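Local structure of penicillin-binding protein 1A (Mycobacterium tuberculosis, 5CXW) at residues 36-49 and 64-78. The protein builds glycan strands and cross-links their peptides to make cell-wall peptidoglycan, the cross-linking being done by its penicillin-sensitive C-terminal transpeptidase domain. Sequence-based numbering, arbitrary orientation.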
loop_
_atom_site.group_PDB
_atom_site.type_symbol
_atom_site.label_atom_id
_atom_site.label_comp_id
_atom_site.label_asym_id
_atom_site.label_seq_id
_atom_site.Cartn_x
_atom_site.Cartn_y
_atom_site.Cartn_z
ATOM N N THR A 36 8.944 -9.886 -14.539
ATOM C CA THR A 36 9.177 -8.468 -14.281
ATOM C C THR A 36 10.120 -8.200 -13.110
ATOM O O THR A 36 10.518 -7.052 -12.889
ATOM C CB THR A 36 7.850 -7.790 -13.947
ATOM O OG1 THR A 36 7.179 -8.505 -12.904
ATOM C CG2 THR A 36 6.934 -7.695 -15.142
ATOM N N ILE A 37 10.381 -9.231 -12.314
ATOM C CA ILE A 37 11.171 -9.085 -11.126
ATOM C C ILE A 37 12.540 -8.445 -11.455
ATOM O O ILE A 37 13.191 -8.804 -12.442
ATOM C CB ILE A 37 11.344 -10.443 -10.399
ATOM C CG1 ILE A 37 9.977 -11.048 -10.004
ATOM C CG2 ILE A 37 12.217 -10.242 -9.178
ATOM C CD1 ILE A 37 9.172 -10.231 -9.000
ATOM N N ASP A 38 12.952 -7.474 -10.646
ATOM C CA ASP A 38 14.264 -6.862 -10.737
ATOM C C ASP A 38 15.122 -7.489 -9.658
ATOM O O ASP A 38 14.853 -7.312 -8.472
ATOM C CB ASP A 38 14.139 -5.351 -10.552
ATOM C CG ASP A 38 15.479 -4.635 -10.541
ATOM O OD1 ASP A 38 16.494 -5.243 -10.707
ATOM O OD2 ASP A 38 15.529 -3.448 -10.314
ATOM N N PRO A 39 16.190 -8.192 -10.037
ATOM C CA PRO A 39 16.971 -8.867 -8.993
ATOM C C PRO A 39 17.487 -7.978 -7.904
ATOM O O PRO A 39 17.527 -8.392 -6.735
ATOM C CB PRO A 39 18.151 -9.450 -9.788
ATOM C CG PRO A 39 17.508 -9.785 -11.099
ATOM C CD PRO A 39 16.565 -8.662 -11.386
ATOM N N GLN A 40 17.876 -6.772 -8.268
ATOM C CA GLN A 40 18.398 -5.828 -7.295
ATOM C C GLN A 40 17.311 -5.467 -6.288
ATOM O O GLN A 40 17.609 -5.366 -5.064
ATOM C CB GLN A 40 18.956 -4.559 -7.955
ATOM C CG GLN A 40 19.517 -3.507 -7.016
ATOM C CD GLN A 40 20.119 -2.318 -7.720
ATOM O OE1 GLN A 40 20.800 -2.456 -8.748
ATOM N NE2 GLN A 40 19.966 -1.149 -7.143
ATOM N N ALA A 41 16.079 -5.258 -6.773
ATOM C CA ALA A 41 14.946 -4.941 -5.853
ATOM C C ALA A 41 14.578 -6.142 -5.010
ATOM O O ALA A 41 14.381 -6.055 -3.779
ATOM C CB ALA A 41 13.745 -4.425 -6.625
ATOM N N GLN A 42 14.530 -7.287 -5.656
ATOM C CA GLN A 42 14.198 -8.541 -4.944
ATOM C C GLN A 42 15.174 -8.871 -3.872
ATOM O O GLN A 42 14.767 -9.222 -2.777
ATOM C CB GLN A 42 14.061 -9.704 -5.922
ATOM C CG GLN A 42 13.495 -10.998 -5.337
ATOM C CD GLN A 42 12.065 -10.862 -4.872
ATOM O OE1 GLN A 42 11.298 -10.083 -5.410
ATOM N NE2 GLN A 42 11.691 -11.678 -3.886
ATOM N N ARG A 43 16.473 -8.792 -4.170
ATOM C CA ARG A 43 17.512 -9.035 -3.162
ATOM C C ARG A 43 17.405 -8.049 -1.982
ATOM O O ARG A 43 17.575 -8.442 -0.800
ATOM C CB ARG A 43 18.919 -8.993 -3.802
ATOM C CG ARG A 43 19.237 -10.217 -4.723
ATOM C CD ARG A 43 20.701 -10.320 -5.233
ATOM N NE ARG A 43 21.269 -9.020 -4.976
ATOM C CZ ARG A 43 21.425 -8.010 -5.856
ATOM N NH1 ARG A 43 21.832 -6.806 -5.349
ATOM N NH2 ARG A 43 21.244 -8.206 -7.222
ATOM N N ALA A 44 17.105 -6.791 -2.287
ATOM C CA ALA A 44 16.978 -5.750 -1.227
ATOM C C ALA A 44 15.802 -6.083 -0.321
ATOM O O ALA A 44 15.924 -5.986 0.935
ATOM C CB ALA A 44 16.815 -4.350 -1.820
ATOM N N ALA A 45 14.697 -6.530 -0.897
ATOM C CA ALA A 45 13.508 -6.860 -0.080
ATOM C C ALA A 45 13.787 -8.057 0.805
ATOM O O ALA A 45 13.460 -8.026 2.004
ATOM C CB ALA A 45 12.288 -7.168 -0.950
ATOM N N GLU A 46 14.355 -9.123 0.216
ATOM C CA GLU A 46 14.668 -10.337 0.961
ATOM C C GLU A 46 15.662 -10.091 2.100
ATOM O O GLU A 46 15.459 -10.572 3.246
ATOM C CB GLU A 46 15.139 -11.462 0.017
ATOM C CG GLU A 46 14.031 -11.958 -0.897
ATOM C CD GLU A 46 14.386 -13.156 -1.778
ATOM O OE1 GLU A 46 15.351 -13.888 -1.456
ATOM O OE2 GLU A 46 13.689 -13.418 -2.782
ATOM N N LYS A 47 16.697 -9.325 1.808
ATOM C CA LYS A 47 17.659 -8.927 2.820
ATOM C C LYS A 47 17.051 -8.121 3.976
ATOM O O LYS A 47 17.416 -8.322 5.160
ATOM C CB LYS A 47 18.784 -8.120 2.184
ATOM C CG LYS A 47 19.852 -7.763 3.179
ATOM C CD LYS A 47 21.008 -6.960 2.538
ATOM C CE LYS A 47 21.852 -6.208 3.608
ATOM N NZ LYS A 47 21.168 -5.645 4.848
ATOM N N ALA A 48 16.164 -7.188 3.618
ATOM C CA ALA A 48 15.540 -6.325 4.605
ATOM C C ALA A 48 14.649 -7.154 5.527
ATOM O O ALA A 48 14.702 -7.000 6.768
ATOM C CB ALA A 48 14.716 -5.276 3.938
ATOM N N VAL A 49 13.845 -8.037 4.941
ATOM C CA VAL A 49 12.965 -8.881 5.755
ATOM C C VAL A 49 13.808 -9.753 6.698
ATOM O O VAL A 49 13.485 -9.840 7.890
ATOM C CB VAL A 49 12.020 -9.772 4.915
ATOM C CG1 VAL A 49 11.254 -10.807 5.766
ATOM C CG2 VAL A 49 11.033 -8.930 4.167
ATOM N N VAL A 64 6.216 -7.952 1.331
ATOM C CA VAL A 64 6.714 -6.771 0.623
ATOM C C VAL A 64 6.374 -6.902 -0.853
ATOM O O VAL A 64 6.633 -7.934 -1.475
ATOM C CB VAL A 64 8.241 -6.664 0.709
ATOM C CG1 VAL A 64 8.742 -5.375 0.076
ATOM C CG2 VAL A 64 8.738 -6.738 2.149
ATOM N N VAL A 65 5.760 -5.888 -1.425
ATOM C CA VAL A 65 5.536 -5.825 -2.871
ATOM C C VAL A 65 5.971 -4.468 -3.397
ATOM O O VAL A 65 5.593 -3.436 -2.823
ATOM C CB VAL A 65 4.055 -6.052 -3.213
ATOM C CG1 VAL A 65 3.866 -6.023 -4.742
ATOM C CG2 VAL A 65 3.605 -7.377 -2.661
ATOM N N SER A 66 6.812 -4.472 -4.454
ATOM C CA SER A 66 7.257 -3.273 -5.084
ATOM C C SER A 66 6.801 -3.288 -6.540
ATOM O O SER A 66 7.059 -4.317 -7.260
ATOM C CB SER A 66 8.779 -3.202 -5.070
ATOM O OG SER A 66 9.297 -3.183 -3.736
ATOM N N ILE A 67 6.169 -2.197 -6.964
ATOM C CA ILE A 67 5.639 -2.053 -8.314
ATOM C C ILE A 67 6.199 -0.806 -9.002
ATOM O O ILE A 67 6.355 0.264 -8.377
ATOM C CB ILE A 67 4.108 -1.969 -8.235
ATOM C CG1 ILE A 67 3.574 -3.397 -7.932
ATOM C CG2 ILE A 67 3.490 -1.499 -9.552
ATOM C CD1 ILE A 67 2.129 -3.470 -7.598
ATOM N N ASP A 68 6.540 -0.960 -10.280
ATOM C CA ASP A 68 6.942 0.130 -11.150
ATOM C C ASP A 68 5.720 0.971 -11.566
ATOM O O ASP A 68 4.865 0.498 -12.315
ATOM C CB ASP A 68 7.636 -0.455 -12.369
ATOM C CG ASP A 68 8.225 0.596 -13.290
ATOM O OD1 ASP A 68 7.929 1.798 -13.145
ATOM O OD2 ASP A 68 9.013 0.139 -14.178
ATOM N N PRO A 69 5.601 2.230 -11.078
ATOM C CA PRO A 69 4.460 3.028 -11.471
ATOM C C PRO A 69 4.340 3.341 -12.960
ATOM O O PRO A 69 3.254 3.736 -13.450
ATOM C CB PRO A 69 4.661 4.348 -10.658
ATOM C CG PRO A 69 5.512 3.930 -9.481
ATOM C CD PRO A 69 6.481 2.991 -10.170
ATOM N N HIS A 70 5.466 3.239 -13.678
ATOM C CA HIS A 70 5.424 3.496 -15.120
ATOM C C HIS A 70 4.593 2.483 -15.908
ATOM O O HIS A 70 4.168 2.757 -17.050
ATOM C CB HIS A 70 6.825 3.565 -15.724
ATOM C CG HIS A 70 7.753 4.502 -15.018
ATOM N ND1 HIS A 70 9.112 4.267 -14.919
ATOM C CD2 HIS A 70 7.551 5.702 -14.461
ATOM C CE1 HIS A 70 9.683 5.259 -14.262
ATOM N NE2 HIS A 70 8.757 6.147 -13.976
ATOM N N ASN A 71 4.486 1.280 -15.384
ATOM C CA ASN A 71 3.828 0.232 -16.146
ATOM C C ASN A 71 3.136 -0.874 -15.405
ATOM O O ASN A 71 2.604 -1.760 -16.043
ATOM C CB ASN A 71 4.892 -0.356 -17.079
ATOM C CG ASN A 71 6.078 -0.815 -16.315
ATOM O OD1 ASN A 71 6.013 -1.166 -15.167
ATOM N ND2 ASN A 71 7.238 -0.768 -16.974
ATOM N N GLY A 72 3.150 -0.869 -14.070
ATOM C CA GLY A 72 2.477 -1.948 -13.300
ATOM C C GLY A 72 3.324 -3.166 -13.056
ATOM O O GLY A 72 2.862 -4.126 -12.415
ATOM N N ALA A 73 4.572 -3.167 -13.532
ATOM C CA ALA A 73 5.462 -4.340 -13.390
ATOM C C ALA A 73 5.816 -4.596 -11.936
ATOM O O ALA A 73 6.150 -3.678 -11.200
ATOM C CB ALA A 73 6.712 -4.123 -14.224
ATOM N N VAL A 74 5.705 -5.844 -11.513
ATOM C CA VAL A 74 6.118 -6.220 -10.186
ATOM C C VAL A 74 7.631 -6.419 -10.155
ATOM O O VAL A 74 8.192 -7.352 -10.778
ATOM C CB VAL A 74 5.361 -7.448 -9.650
ATOM C CG1 VAL A 74 5.940 -7.813 -8.231
ATOM C CG2 VAL A 74 3.865 -7.255 -9.634
ATOM N N ARG A 75 8.310 -5.550 -9.410
ATOM C CA ARG A 75 9.754 -5.542 -9.305
ATOM C C ARG A 75 10.317 -6.342 -8.149
ATOM O O ARG A 75 11.486 -6.785 -8.196
ATOM C CB ARG A 75 10.300 -4.123 -9.220
ATOM C CG ARG A 75 9.918 -3.255 -10.400
ATOM C CD ARG A 75 10.413 -3.886 -11.690
ATOM N NE ARG A 75 10.265 -2.954 -12.815
ATOM C CZ ARG A 75 10.148 -3.337 -14.109
ATOM N NH1 ARG A 75 10.189 -4.627 -14.480
ATOM N NH2 ARG A 75 10.010 -2.408 -15.070
ATOM N N ALA A 76 9.563 -6.426 -7.054
ATOM C CA ALA A 76 9.978 -7.196 -5.907
ATOM C C ALA A 76 8.720 -7.754 -5.259
ATOM O O ALA A 76 7.700 -7.095 -5.212
ATOM C CB ALA A 76 10.716 -6.330 -4.897
ATOM N N TYR A 77 8.829 -8.957 -4.749
ATOM C CA TYR A 77 7.670 -9.682 -4.205
ATOM C C TYR A 77 8.158 -10.723 -3.204
ATOM O O TYR A 77 8.815 -11.734 -3.584
ATOM C CB TYR A 77 6.917 -10.386 -5.352
ATOM C CG TYR A 77 5.591 -11.011 -4.986
ATOM C CD1 TYR A 77 4.427 -10.264 -5.020
ATOM C CD2 TYR A 77 5.503 -12.355 -4.584
ATOM C CE1 TYR A 77 3.202 -10.812 -4.713
ATOM C CE2 TYR A 77 4.288 -12.912 -4.278
ATOM C CZ TYR A 77 3.136 -12.127 -4.352
ATOM O OH TYR A 77 1.962 -12.693 -4.054
ATOM N N TYR A 78 7.870 -10.436 -1.928
ATOM C CA TYR A 78 8.154 -11.305 -0.856
ATOM C C TYR A 78 6.829 -11.614 -0.174
ATOM O O TYR A 78 6.234 -10.730 0.468
ATOM C CB TYR A 78 9.138 -10.642 0.128
ATOM C CG TYR A 78 9.437 -11.584 1.304
ATOM C CD1 TYR A 78 10.426 -12.563 1.235
ATOM C CD2 TYR A 78 8.657 -11.541 2.449
ATOM C CE1 TYR A 78 10.657 -13.433 2.311
ATOM C CE2 TYR A 78 8.871 -12.386 3.501
ATOM C CZ TYR A 78 9.863 -13.333 3.435
ATOM O OH TYR A 78 10.029 -14.171 4.529
#
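T36 OG1 donates to V74 O at 2.6 Å; H231 O lies within hydrogen-bonding distance of the same buried hydroxyl. The contact lays helix 39-49 along edge strand 74-78 of the antiparallel sheet of the penicillin-binding transpeptidase fold. The axes of helix 39-49 and strand 74-78 approach to 6.4 Å, 25° from parallel. A classic beta bulge places R75 N and A76 N on the one acceptor S66 O. R75 O accepts from D38 N at 2.9 Å, while the D38 carboxylate caps the helix through Q40 N. A bend at chi2 (-58°) turns the R75 chain toward T36, and NH1 donates to a lone pair of T36 O, which lies in the guanidinium plane. NH2 forms a salt bridge with D68 OD2. A73 CB lies over one guanidinium face. Further along, the Q42 amide pairs with the backbone of Y77. OE1 takes Y77 N on a lone pair at 2.8 Å; NE2 reaches Y77 O from above its carbonyl plane. E46 OE2 accepts the other NE2 bond almost straight (176°). Together these three bonds set the amide orientation. The CB atoms of A41 and A45 pack on A76 CB. Helix 343-356 packs against A41 and V64. At the far end V49 CG2 sits over the Y78 ring, 4.2 Å from its centroid, and CG1 touches CE2.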